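Side-chain contact in mannose-specific lectin 3 chain 2 (Crocus vernus, PDB 3MEZ), which probably binds mannose as one of two kinds of bulb-type lectin domain that pair into heterodimers and assemble into a heterotetramer: residues 3-7 against 8-12. Numbering follows the deposited sequence.
Sequences PRVRN and VLFSS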
loop_
_atom_site.group_PDB
_atom_site.type_symbol
_atom_site.label_atom_id
_atom_site.label_comp_id
_atom_site.label_asym_id
_atom_site.label_seq_id
_atom_site.Cartn_x
_atom_site.Cartn_y
_atom_site.Cartn_z
ATOM N N PRO B 3 1.629 -2.607 -6.118
ATOM C CA PRO B 3 2.898 -2.177 -5.558
ATOM C C PRO B 3 3.122 -0.661 -5.746
ATOM O O PRO B 3 2.654 -0.123 -6.677
ATOM C CB PRO B 3 3.882 -2.959 -6.379
ATOM C CG PRO B 3 3.213 -4.091 -6.785
ATOM C CD PRO B 3 1.815 -3.725 -7.025
ATOM N N ARG B 4 3.776 -0.011 -4.814
ATOM C CA ARG B 4 4.049 1.390 -4.926
ATOM C C ARG B 4 5.045 1.668 -6.057
ATOM O O ARG B 4 6.021 0.997 -6.177
ATOM C CB ARG B 4 4.595 1.923 -3.633
ATOM C CG ARG B 4 3.799 1.571 -2.444
ATOM C CD ARG B 4 4.669 1.456 -1.204
ATOM N NE ARG B 4 5.166 2.760 -0.771
ATOM C CZ ARG B 4 4.397 3.825 -0.714
ATOM N NH1 ARG B 4 4.872 4.999 -0.330
ATOM N NH2 ARG B 4 3.150 3.703 -1.078
ATOM N N VAL B 5 4.766 2.703 -6.836
ATOM C CA VAL B 5 5.665 3.252 -7.842
ATOM C C VAL B 5 6.025 4.732 -7.554
ATOM O O VAL B 5 5.188 5.520 -7.222
ATOM C CB VAL B 5 5.060 3.124 -9.245
ATOM C CG1 VAL B 5 5.977 3.710 -10.298
ATOM C CG2 VAL B 5 4.770 1.712 -9.564
ATOM N N ARG B 6 7.283 5.070 -7.744
ATOM C CA ARG B 6 7.820 6.343 -7.329
ATOM C C ARG B 6 7.147 7.556 -7.981
ATOM O O ARG B 6 6.959 8.518 -7.353
ATOM C CB ARG B 6 9.306 6.424 -7.613
ATOM C CG ARG B 6 9.881 7.735 -7.283
ATOM C CD ARG B 6 11.415 7.757 -7.257
ATOM N NE ARG B 6 11.937 7.738 -5.890
ATOM C CZ ARG B 6 12.647 8.716 -5.347
ATOM N NH1 ARG B 6 13.070 8.610 -4.111
ATOM N NH2 ARG B 6 12.940 9.792 -6.046
ATOM N N ASN B 7 6.846 7.457 -9.262
ATOM C CA ASN B 7 6.343 8.561 -10.051
ATOM C C ASN B 7 4.871 8.504 -10.470
ATOM O O ASN B 7 4.389 9.421 -11.035
ATOM C CB ASN B 7 7.218 8.775 -11.275
ATOM C CG ASN B 7 7.175 7.614 -12.236
ATOM O OD1 ASN B 7 7.142 6.491 -11.843
ATOM N ND2 ASN B 7 7.201 7.920 -13.511
ATOM N N VAL B 8 4.183 7.414 -10.164
ATOM C CA VAL B 8 2.821 7.168 -10.592
ATOM C C VAL B 8 1.971 6.548 -9.489
ATOM O O VAL B 8 2.437 5.679 -8.841
ATOM C CB VAL B 8 2.824 6.152 -11.721
ATOM C CG1 VAL B 8 1.453 5.812 -12.151
ATOM C CG2 VAL B 8 3.657 6.599 -12.862
ATOM N N LEU B 9 0.733 6.991 -9.340
ATOM C CA LEU B 9 -0.270 6.400 -8.460
ATOM C C LEU B 9 -1.417 5.852 -9.315
ATOM O O LEU B 9 -1.881 6.541 -10.154
ATOM C CB LEU B 9 -0.830 7.436 -7.488
ATOM C CG LEU B 9 -1.661 6.971 -6.298
ATOM C CD1 LEU B 9 -0.768 6.391 -5.279
ATOM C CD2 LEU B 9 -2.502 8.028 -5.686
ATOM N N PHE B 10 -1.819 4.618 -9.078
ATOM C CA PHE B 10 -2.848 3.939 -9.813
ATOM C C PHE B 10 -4.165 3.956 -9.031
ATOM O O PHE B 10 -4.137 4.054 -7.843
ATOM C CB PHE B 10 -2.448 2.511 -10.091
ATOM C CG PHE B 10 -1.164 2.361 -10.824
ATOM C CD1 PHE B 10 -1.126 2.391 -12.197
ATOM C CD2 PHE B 10 0.010 2.170 -10.150
ATOM C CE1 PHE B 10 0.027 2.267 -12.848
ATOM C CE2 PHE B 10 1.155 2.063 -10.837
ATOM C CZ PHE B 10 1.151 2.097 -12.169
ATOM N N SER B 11 -5.301 3.809 -9.699
ATOM C CA SER B 11 -6.586 3.867 -9.014
ATOM C C SER B 11 -6.663 2.774 -7.908
ATOM O O SER B 11 -6.223 1.696 -8.121
ATOM C CB SER B 11 -7.752 3.665 -9.989
ATOM O OG SER B 11 -7.892 4.664 -10.949
ATOM N N SER B 12 -7.204 3.142 -6.765
ATOM C CA SER B 12 -7.320 2.366 -5.533
ATOM C C SER B 12 -6.112 2.538 -4.576
ATOM O O SER B 12 -6.229 2.313 -3.431
ATOM C CB SER B 12 -7.601 0.876 -5.790
ATOM O OG SER B 12 -8.886 0.599 -6.229
HETATM O O HOH W 1 2.259 4.027 -6.679
#
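Val-5 meets Val-8 and Phe-10 round a tight turn. Its CB lies 3.7 Å from the backbone O of Val-8. From there the side chain forks: CG1, anti to the backbone N (chi1 179°), extends toward Val-8 and comes 4.2 Å from that residue's CB, a loose apolar touch. The other branch, CG2, arrives at the rim of the Phe-10 ring, close to its plane, with CE2 3.8 Å away. The same ring receives Val-8 differently, for CG1 of Val-8 sits over one face, 3.7 Å above the plane and displaced toward the rim. The two valines touch the phenyl at its edge and on one face. Arg-6 and Asn-7 occupy the corners of a type I turn that brings the chain into strand 8-10, an edge strand, within this chain, of a three-stranded antiparallel sheet. It pairs with strand 92-95 in the beta-prism fold of bulb-type lectins. Across the mouth of the bend a water accepts from Val-5 N at 2.8 Å and donates to Val-8 O at 2.7 Å, whereas the buried Val-8 N finds no partner. Asn-7 and Val-8 point the same way, side by side; OD1 of Asn-7 lies 3.6 Å from Val-8 CG2. The amide ND2 of Asn-7 hydrogen-bonds OD1 of Asn-3 in the neighbouring chain 1 of the lectin. That chain also packs Tyr-19 on Val-5 and Pro-93 on Phe-10. Val-92, on strand 92-95 of the same chain as Val-8, touches both Val-8 and Phe-10.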